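Long-range contacts in formate-dependent phosphoribosylglycinamide formyltransferase (Mycobacterium tuberculosis H37Rv, PDB 6KHR), which belongs to the ATP-grasp superfamily and is found here as a pair of identical subunits, each combining a parallel sheet with a large antiparallel sheet: residues 346-351 with 391-396; 259-264 with 315-320. One frame throughout, in Å; residues are numbered along the deposited sequence.

Contact 1 (346-351 with 391-396); sequences GAARVI and VALATA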
ATOM      1  N   GLY A 346      -2.646  -9.604 -12.005  1.00 28.22           N
ATOM      2  CA  GLY A 346      -3.687  -8.800 -11.399  1.00 26.05           C
ATOM      3  C   GLY A 346      -4.401  -7.950 -12.425  1.00 30.82           C
ATOM      4  O   GLY A 346      -3.977  -7.851 -13.572  1.00 38.27           O
ATOM      5  N   ALA A 347      -5.502  -7.338 -11.998  1.00 26.14           N
ATOM      6  CA  ALA A 347      -6.193  -6.366 -12.837  1.00 32.53           C
ATOM      7  C   ALA A 347      -6.793  -5.287 -11.962  1.00 32.01           C
ATOM      8  O   ALA A 347      -6.999  -5.469 -10.761  1.00 26.44           O
ATOM      9  CB  ALA A 347      -7.305  -6.997 -13.690  1.00 28.74           C
ATOM     10  N   ALA A 348      -7.086  -4.156 -12.580  1.00 28.51           N
ATOM     11  CA  ALA A 348      -7.668  -3.057 -11.839  1.00 29.11           C
ATOM     12  C   ALA A 348      -8.696  -2.351 -12.703  1.00 32.91           C
ATOM     13  O   ALA A 348      -8.666  -2.403 -13.933  1.00 31.72           O
ATOM     14  CB  ALA A 348      -6.599  -2.063 -11.366  1.00 26.25           C
ATOM     15  N   ARG A 349      -9.598  -1.664 -12.032  1.00 38.24           N
ATOM     16  CA  ARG A 349     -10.600  -0.868 -12.711  1.00 41.54           C
ATOM     17  C   ARG A 349     -10.703   0.436 -11.952  1.00 37.21           C
ATOM     18  O   ARG A 349     -11.053   0.434 -10.767  1.00 44.35           O
ATOM     19  CB  ARG A 349     -11.940  -1.601 -12.767  1.00 44.78           C
ATOM     20  CG  ARG A 349     -12.067  -2.420 -14.025  1.00 46.45           C
ATOM     21  CD  ARG A 349     -13.270  -3.310 -14.039  1.00 47.11           C
ATOM     22  NE  ARG A 349     -13.168  -4.252 -15.144  1.00 53.65           N
ATOM     23  CZ  ARG A 349     -13.847  -4.147 -16.279  1.00 49.25           C
ATOM     24  NH1 ARG A 349     -14.703  -3.149 -16.433  1.00 41.71           N
ATOM     25  NH2 ARG A 349     -13.687  -5.051 -17.236  1.00 64.64           N
ATOM     26  N   VAL A 350     -10.346   1.535 -12.607  1.00 37.82           N
ATOM     27  CA  VAL A 350     -10.466   2.852 -12.004  1.00 51.06           C
ATOM     28  C   VAL A 350     -11.809   3.426 -12.419  1.00 54.44           C
ATOM     29  O   VAL A 350     -12.041   3.675 -13.605  1.00 52.71           O
ATOM     30  CB  VAL A 350      -9.308   3.775 -12.407  1.00 55.98           C
ATOM     31  CG1 VAL A 350      -9.488   5.147 -11.763  1.00 50.56           C
ATOM     32  CG2 VAL A 350      -7.966   3.171 -11.991  1.00 48.54           C
ATOM     33  N   ILE A 351     -12.692   3.621 -11.435  1.00 59.65           N
ATOM     34  CA  ILE A 351     -14.007   4.222 -11.604  1.00 59.69           C
ATOM     35  C   ILE A 351     -13.900   5.728 -11.411  1.00 77.14           C
ATOM     36  O   ILE A 351     -13.156   6.195 -10.546  1.00 68.78           O
ATOM     37  CB  ILE A 351     -14.985   3.596 -10.598  1.00 59.22           C
ATOM     38  CG1 ILE A 351     -15.179   2.102 -10.900  1.00 62.79           C
ATOM     39  CG2 ILE A 351     -16.310   4.320 -10.594  1.00 58.65           C
ATOM     40  CD1 ILE A 351     -14.765   1.175  -9.762  1.00 60.06           C
ATOM     41  N   VAL A 391     -10.982   2.419  -6.774  1.00 45.40           N
ATOM     42  CA  VAL A 391     -10.236   1.432  -7.540  1.00 46.18           C
ATOM     43  C   VAL A 391     -10.681   0.045  -7.109  1.00 38.76           C
ATOM     44  O   VAL A 391     -10.663  -0.281  -5.914  1.00 35.26           O
ATOM     45  CB  VAL A 391      -8.715   1.593  -7.358  1.00 48.51           C
ATOM     46  CG1 VAL A 391      -7.989   0.538  -8.169  1.00 50.04           C
ATOM     47  CG2 VAL A 391      -8.256   3.008  -7.747  1.00 47.19           C
ATOM     48  N   ALA A 392     -11.069  -0.772  -8.078  1.00 35.86           N
ATOM     49  CA  ALA A 392     -11.376  -2.176  -7.838  1.00 33.09           C
ATOM     50  C   ALA A 392     -10.172  -3.009  -8.247  1.00 37.76           C
ATOM     51  O   ALA A 392      -9.583  -2.777  -9.310  1.00 42.40           O
ATOM     52  CB  ALA A 392     -12.610  -2.613  -8.627  1.00 28.53           C
ATOM     53  N   LEU A 393      -9.792  -3.970  -7.394  1.00 35.65           N
ATOM     54  CA  LEU A 393      -8.593  -4.755  -7.653  1.00 31.18           C
ATOM     55  C   LEU A 393      -8.838  -6.228  -7.395  1.00 33.08           C
ATOM     56  O   LEU A 393      -9.536  -6.592  -6.448  1.00 30.91           O
ATOM     57  CB  LEU A 393      -7.419  -4.288  -6.790  1.00 34.06           C
ATOM     58  CG  LEU A 393      -7.053  -2.807  -6.883  1.00 40.95           C
ATOM     59  CD1 LEU A 393      -6.653  -2.264  -5.514  1.00 26.79           C
ATOM     60  CD2 LEU A 393      -5.925  -2.640  -7.847  1.00 28.83           C
ATOM     61  N   ALA A 394      -8.228  -7.067  -8.221  1.00 27.17           N
ATOM     62  CA  ALA A 394      -8.199  -8.498  -7.992  1.00 27.42           C
ATOM     63  C   ALA A 394      -6.851  -9.038  -8.442  1.00 40.60           C
ATOM     64  O   ALA A 394      -6.206  -8.473  -9.332  1.00 46.33           O
ATOM     65  CB  ALA A 394      -9.301  -9.208  -8.759  1.00 29.41           C
ATOM     66  N   THR A 395      -6.430 -10.132  -7.823  1.00 27.34           N
ATOM     67  CA  THR A 395      -5.338 -10.926  -8.355  1.00 39.68           C
ATOM     68  C   THR A 395      -5.836 -12.346  -8.544  1.00 33.65           C
ATOM     69  O   THR A 395      -6.922 -12.690  -8.108  1.00 33.97           O
ATOM     70  CB  THR A 395      -4.099 -10.886  -7.444  1.00 41.25           C
ATOM     71  OG1 THR A 395      -4.470 -11.277  -6.114  1.00 37.57           O
ATOM     72  CG2 THR A 395      -3.460  -9.460  -7.457  1.00 26.70           C
ATOM     73  N   ALA A 396      -5.022 -13.174  -9.180  1.00 33.98           N
ATOM     74  CA  ALA A 396      -5.386 -14.526  -9.581  1.00 28.33           C
ATOM     75  C   ALA A 396      -4.156 -15.216 -10.142  1.00 34.96           C
ATOM     76  O   ALA A 396      -3.163 -14.544 -10.481  1.00 33.18           O
ATOM     77  CB  ALA A 396      -6.480 -14.499 -10.647  1.00 31.42           C
TER
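With CG beside its backbone N and anti to its own carbonyl carbon (chi1 -55°), Leu393 sends its CD2 methyl across to the neighbouring strand. Val391 has CG1 anti to the backbone N (chi1 180°), leaving CG2 beside that nitrogen, so each of its methyls faces a different residue across the gap. Leu393 CD2 meets the methyl of Ala348, CD2 to CB 3.6 Å, and Val391 CG1 comes up to the same methyl from two residues earlier in the strand. Val391 CG2 and Val350 CG2 touch tip to tip at 4.3 Å. At the other end, Thr395 CG2 lies 4.0 Å from Gly346 CA, while Thr395 OG1 bonds to Glu379.

Strands 346-351 and 391-395 run antiparallel, at 170° to each other, as inner neighbours in the large antiparallel sheet. Two hydrogen-bonded pairs carry the backbone ladder. Ala347 N reaches Ala394 O (3.0 Å) nearly along the C=O axis, and Ala394 N returns to Ala347 O at 3.2 Å. Arg349 N to Ala392 O and Ala392 N to Arg349 O are both 2.9 Å, each with its donor in the carbonyl plane, and the second is the straighter. On the sheet face of Ala347, Arg349, Ala392 and Ala394, Arg349 CB stands 4.3 Å from Ala392 CB. The rest of that arginine leads away toward Glu256 and Glu258, with which it forms long, weak ion pairs, and helix 399-413 packs over this face. Trp315 touches both valines on the opposite face.

The polar work is therefore done by paired peptide groups that satisfy one another in a buried place, while mostly small, apolar side chains fill both faces and the one charge in the contact is directed away from the neighbouring strand.

Contact 2 (259-264 with 315-320); sequences SWQPQK and WVTVRS
Strand 259-261 ends in a cis peptide bond before Pro262, and the short helical turn of 315-320 lies against one face of it, Trp260 CA and Val316 CA 6.3 Å apart. Val316 points its side chain at the strand with CG1 between the backbone N and the carbonyl carbon (chi1 61°). That methyl sits between Ser259 and Gln261, 4.1 Å from Gln261 CB, while Val316 CB lies 3.7 Å from Ser259 OG, a hydroxyl bonded to Ser313 O. Gln261, with CG anti to the backbone N (chi1 -171°) and its chain extended, carries its amide obliquely across Thr317 CG2 to the far end of the turn. There its OE1 meets Ser320 OG at 2.8 Å. Val316 O, 2.7 Å from Ser320 OG, is a second acceptor within reach of the same hydroxyl. Gln261 NE2 bonds to Ala245 O and Gln321 OE1, which probably sets the rotation of the amide.

The strand lies within the ATP-grasp domain and in the large antiparallel sheet, between strands 238-252 and 346-351. Trp260 turns to the other face, where Arg403 makes a cation-pi contact, while Arg319 of the helical turn forms salt bridges to Asp381 and to Glu327 of the second subunit. Trp260 NE1 bonds in the ring plane to Gln263 OE1 (3.1 Å), lying above the amide plane of Gln263, whose NE2 bonds to Lys264 O.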
ATOM      1  N   SER A 259      -7.015  -2.043 -16.362  1.00 33.94           N
ATOM      2  CA  SER A 259      -5.618  -2.380 -16.572  1.00 27.46           C
ATOM      3  C   SER A 259      -5.375  -3.775 -16.017  1.00 35.03           C
ATOM      4  O   SER A 259      -6.214  -4.339 -15.303  1.00 26.04           O
ATOM      5  CB  SER A 259      -4.674  -1.358 -15.914  1.00 30.41           C
ATOM      6  OG  SER A 259      -4.699  -1.459 -14.500  1.00 31.26           O
ATOM      7  N   TRP A 260      -4.205  -4.322 -16.338  1.00 25.31           N
ATOM      8  CA  TRP A 260      -3.850  -5.680 -15.953  1.00 30.88           C
ATOM      9  C   TRP A 260      -2.351  -5.859 -16.205  1.00 31.85           C
ATOM     10  O   TRP A 260      -1.765  -5.168 -17.045  1.00 24.74           O
ATOM     11  CB  TRP A 260      -4.701  -6.730 -16.721  1.00 25.57           C
ATOM     12  CG  TRP A 260      -4.562  -6.651 -18.243  1.00 31.69           C
ATOM     13  CD1 TRP A 260      -3.610  -7.275 -19.013  1.00 31.94           C
ATOM     14  CD2 TRP A 260      -5.375  -5.889 -19.163  1.00 36.83           C
ATOM     15  NE1 TRP A 260      -3.786  -6.961 -20.344  1.00 38.99           N
ATOM     16  CE2 TRP A 260      -4.852  -6.110 -20.470  1.00 45.11           C
ATOM     17  CE3 TRP A 260      -6.481  -5.035 -19.017  1.00 33.25           C
ATOM     18  CZ2 TRP A 260      -5.402  -5.512 -21.621  1.00 25.68           C
ATOM     19  CZ3 TRP A 260      -7.040  -4.438 -20.180  1.00 38.79           C
ATOM     20  CH2 TRP A 260      -6.498  -4.693 -21.454  1.00 37.63           C
ATOM     21  N   GLN A 261      -1.751  -6.802 -15.471  1.00 27.62           N
ATOM     22  CA  GLN A 261      -0.305  -7.006 -15.417  1.00 24.80           C
ATOM     23  C   GLN A 261      -0.058  -8.464 -15.063  1.00 33.97           C
ATOM     24  O   GLN A 261      -0.638  -8.949 -14.083  1.00 37.41           O
ATOM     25  CB  GLN A 261       0.355  -6.107 -14.371  1.00 29.20           C
ATOM     26  CG  GLN A 261       1.852  -6.118 -14.409  1.00 38.69           C
ATOM     27  CD  GLN A 261       2.484  -5.389 -13.222  1.00 47.96           C
ATOM     28  OE1 GLN A 261       2.063  -5.559 -12.072  1.00 54.73           O
ATOM     29  NE2 GLN A 261       3.501  -4.574 -13.500  1.00 33.63           N
ATOM     30  N   PRO A 262       0.778  -9.184 -15.816  1.00 39.88           N
ATOM     31  CA  PRO A 262       1.498  -8.716 -16.996  1.00 38.29           C
ATOM     32  C   PRO A 262       0.729  -8.890 -18.304  1.00 33.91           C
ATOM     33  O   PRO A 262      -0.040  -9.828 -18.437  1.00 37.35           O
ATOM     34  CB  PRO A 262       2.745  -9.604 -17.000  1.00 27.32           C
ATOM     35  CG  PRO A 262       2.291 -10.911 -16.391  1.00 27.37           C
ATOM     36  CD  PRO A 262       1.083 -10.595 -15.519  1.00 43.57           C
ATOM     37  N   GLN A 263       0.935  -7.969 -19.242  1.00 40.43           N
ATOM     38  CA  GLN A 263       0.544  -8.165 -20.630  1.00 33.37           C
ATOM     39  C   GLN A 263       1.632  -8.955 -21.350  1.00 33.32           C
ATOM     40  O   GLN A 263       2.794  -8.538 -21.365  1.00 35.18           O
ATOM     41  CB  GLN A 263       0.338  -6.817 -21.312  1.00 26.47           C
ATOM     42  CG  GLN A 263       0.223  -6.936 -22.828  1.00 24.63           C
ATOM     43  CD  GLN A 263      -0.957  -7.800 -23.247  1.00 34.90           C
ATOM     44  OE1 GLN A 263      -2.117  -7.507 -22.901  1.00 29.34           O
ATOM     45  NE2 GLN A 263      -0.669  -8.887 -23.973  1.00 31.68           N
ATOM     46  N   LYS A 264       1.272 -10.089 -21.952  1.00 38.01           N
ATOM     47  CA  LYS A 264       2.269 -10.880 -22.670  1.00 44.13           C
ATOM     48  C   LYS A 264       2.695 -10.171 -23.960  1.00 41.95           C
ATOM     49  O   LYS A 264       1.879  -9.581 -24.675  1.00 36.09           O
ATOM     50  CB  LYS A 264       1.737 -12.285 -22.984  1.00 54.60           C
ATOM     51  CG  LYS A 264       0.572 -12.340 -24.001  1.00 87.94           C
ATOM     52  CD  LYS A 264       1.042 -12.445 -25.479  1.00101.07           C
ATOM     53  CE  LYS A 264       0.226 -11.524 -26.408  1.00 96.07           C
ATOM     54  NZ  LYS A 264       0.900 -11.158 -27.689  1.00 83.39           N
ATOM     55  N   TRP A 315      -2.240   1.614 -11.085  1.00 38.52           N
ATOM     56  CA  TRP A 315      -2.946   1.207  -9.869  1.00 36.56           C
ATOM     57  C   TRP A 315      -2.931  -0.299  -9.643  1.00 42.55           C
ATOM     58  O   TRP A 315      -2.982  -0.749  -8.494  1.00 39.24           O
ATOM     59  CB  TRP A 315      -4.404   1.675  -9.909  1.00 36.41           C
ATOM     60  CG  TRP A 315      -4.588   3.039  -9.379  1.00 36.40           C
ATOM     61  CD1 TRP A 315      -4.843   4.166 -10.096  1.00 29.26           C
ATOM     62  CD2 TRP A 315      -4.516   3.439  -8.002  1.00 39.16           C
ATOM     63  NE1 TRP A 315      -4.943   5.239  -9.254  1.00 34.70           N
ATOM     64  CE2 TRP A 315      -4.741   4.825  -7.965  1.00 34.39           C
ATOM     65  CE3 TRP A 315      -4.303   2.754  -6.802  1.00 46.77           C
ATOM     66  CZ2 TRP A 315      -4.748   5.543  -6.779  1.00 34.23           C
ATOM     67  CZ3 TRP A 315      -4.326   3.466  -5.621  1.00 47.83           C
ATOM     68  CH2 TRP A 315      -4.549   4.850  -5.619  1.00 42.84           C
ATOM     69  N   VAL A 316      -2.883  -1.095 -10.714  1.00 39.51           N
ATOM     70  CA  VAL A 316      -2.839  -2.548 -10.539  1.00 36.76           C
ATOM     71  C   VAL A 316      -1.653  -2.957  -9.678  1.00 32.70           C
ATOM     72  O   VAL A 316      -1.732  -3.952  -8.945  1.00 36.33           O
ATOM     73  CB  VAL A 316      -2.811  -3.262 -11.914  1.00 35.11           C
ATOM     74  CG1 VAL A 316      -1.577  -2.867 -12.717  1.00 39.50           C
ATOM     75  CG2 VAL A 316      -2.834  -4.752 -11.750  1.00 34.69           C
ATOM     76  N   THR A 317      -0.554  -2.186  -9.719  1.00 37.15           N
ATOM     77  CA  THR A 317       0.669  -2.578  -9.023  1.00 43.71           C
ATOM     78  C   THR A 317       0.478  -2.631  -7.512  1.00 44.88           C
ATOM     79  O   THR A 317       1.181  -3.407  -6.848  1.00 37.52           O
ATOM     80  CB  THR A 317       1.853  -1.653  -9.384  1.00 35.60           C
ATOM     81  OG1 THR A 317       1.548  -0.288  -9.065  1.00 39.10           O
ATOM     82  CG2 THR A 317       2.212  -1.771 -10.877  1.00 25.08           C
ATOM     83  N   VAL A 318      -0.505  -1.887  -6.974  1.00 45.89           N
ATOM     84  CA  VAL A 318      -0.751  -1.886  -5.529  1.00 41.29           C
ATOM     85  C   VAL A 318      -0.911  -3.309  -5.013  1.00 41.20           C
ATOM     86  O   VAL A 318      -0.537  -3.609  -3.873  1.00 42.11           O
ATOM     87  CB  VAL A 318      -1.978  -1.000  -5.187  1.00 31.97           C
ATOM     88  CG1 VAL A 318      -2.428  -1.216  -3.768  1.00 28.30           C
ATOM     89  CG2 VAL A 318      -1.656   0.477  -5.402  1.00 27.41           C
ATOM     90  N   ARG A 319      -1.413  -4.221  -5.857  1.00 36.01           N
ATOM     91  CA  ARG A 319      -1.563  -5.620  -5.473  1.00 36.63           C
ATOM     92  C   ARG A 319      -0.772  -6.607  -6.316  1.00 37.72           C
ATOM     93  O   ARG A 319      -0.591  -7.745  -5.872  1.00 43.35           O
ATOM     94  CB  ARG A 319      -3.042  -6.047  -5.515  1.00 37.04           C
ATOM     95  CG  ARG A 319      -3.896  -5.492  -4.400  1.00 26.62           C
ATOM     96  CD  ARG A 319      -3.415  -6.046  -3.073  1.00 31.68           C
ATOM     97  NE  ARG A 319      -4.029  -5.358  -1.950  1.00 52.03           N
ATOM     98  CZ  ARG A 319      -3.513  -5.332  -0.728  1.00 69.79           C
ATOM     99  NH1 ARG A 319      -2.371  -5.964  -0.484  1.00 75.43           N
ATOM    100  NH2 ARG A 319      -4.133  -4.679   0.249  1.00 70.98           N
ATOM    101  N   SER A 320      -0.306  -6.234  -7.510  1.00 33.72           N
ATOM    102  CA  SER A 320       0.345  -7.235  -8.357  1.00 31.03           C
ATOM    103  C   SER A 320       1.863  -7.259  -8.233  1.00 25.86           C
ATOM    104  O   SER A 320       2.484  -8.248  -8.644  1.00 31.92           O
ATOM    105  CB  SER A 320      -0.024  -7.023  -9.821  1.00 33.68           C
ATOM    106  OG  SER A 320       0.055  -5.652 -10.152  1.00 42.46           O
TER

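Both contacts are buried and their centres lie about 8 Å apart, joined through one sheet in which strand 346-351 is the neighbour of strand 256-261. The seam is backbone: Ala348 N is 2.9 Å from Ser259 O and Gly346 N is 3.0 Å from Gln261 O, both probable hydrogen bonds. Contact 1 extends that sheet by one more strand through paired peptides, with side chains adding apolar contacts on the faces. Contact 2 instead packs a helical turn on the sheet face, and there side chains do the holding, through Val316 packed between Ser259 and Gln261 and the polar contact of Gln261 with Ser320. Ala348 belongs to contact 1 and also lies against Ser259 and Val316 of contact 2.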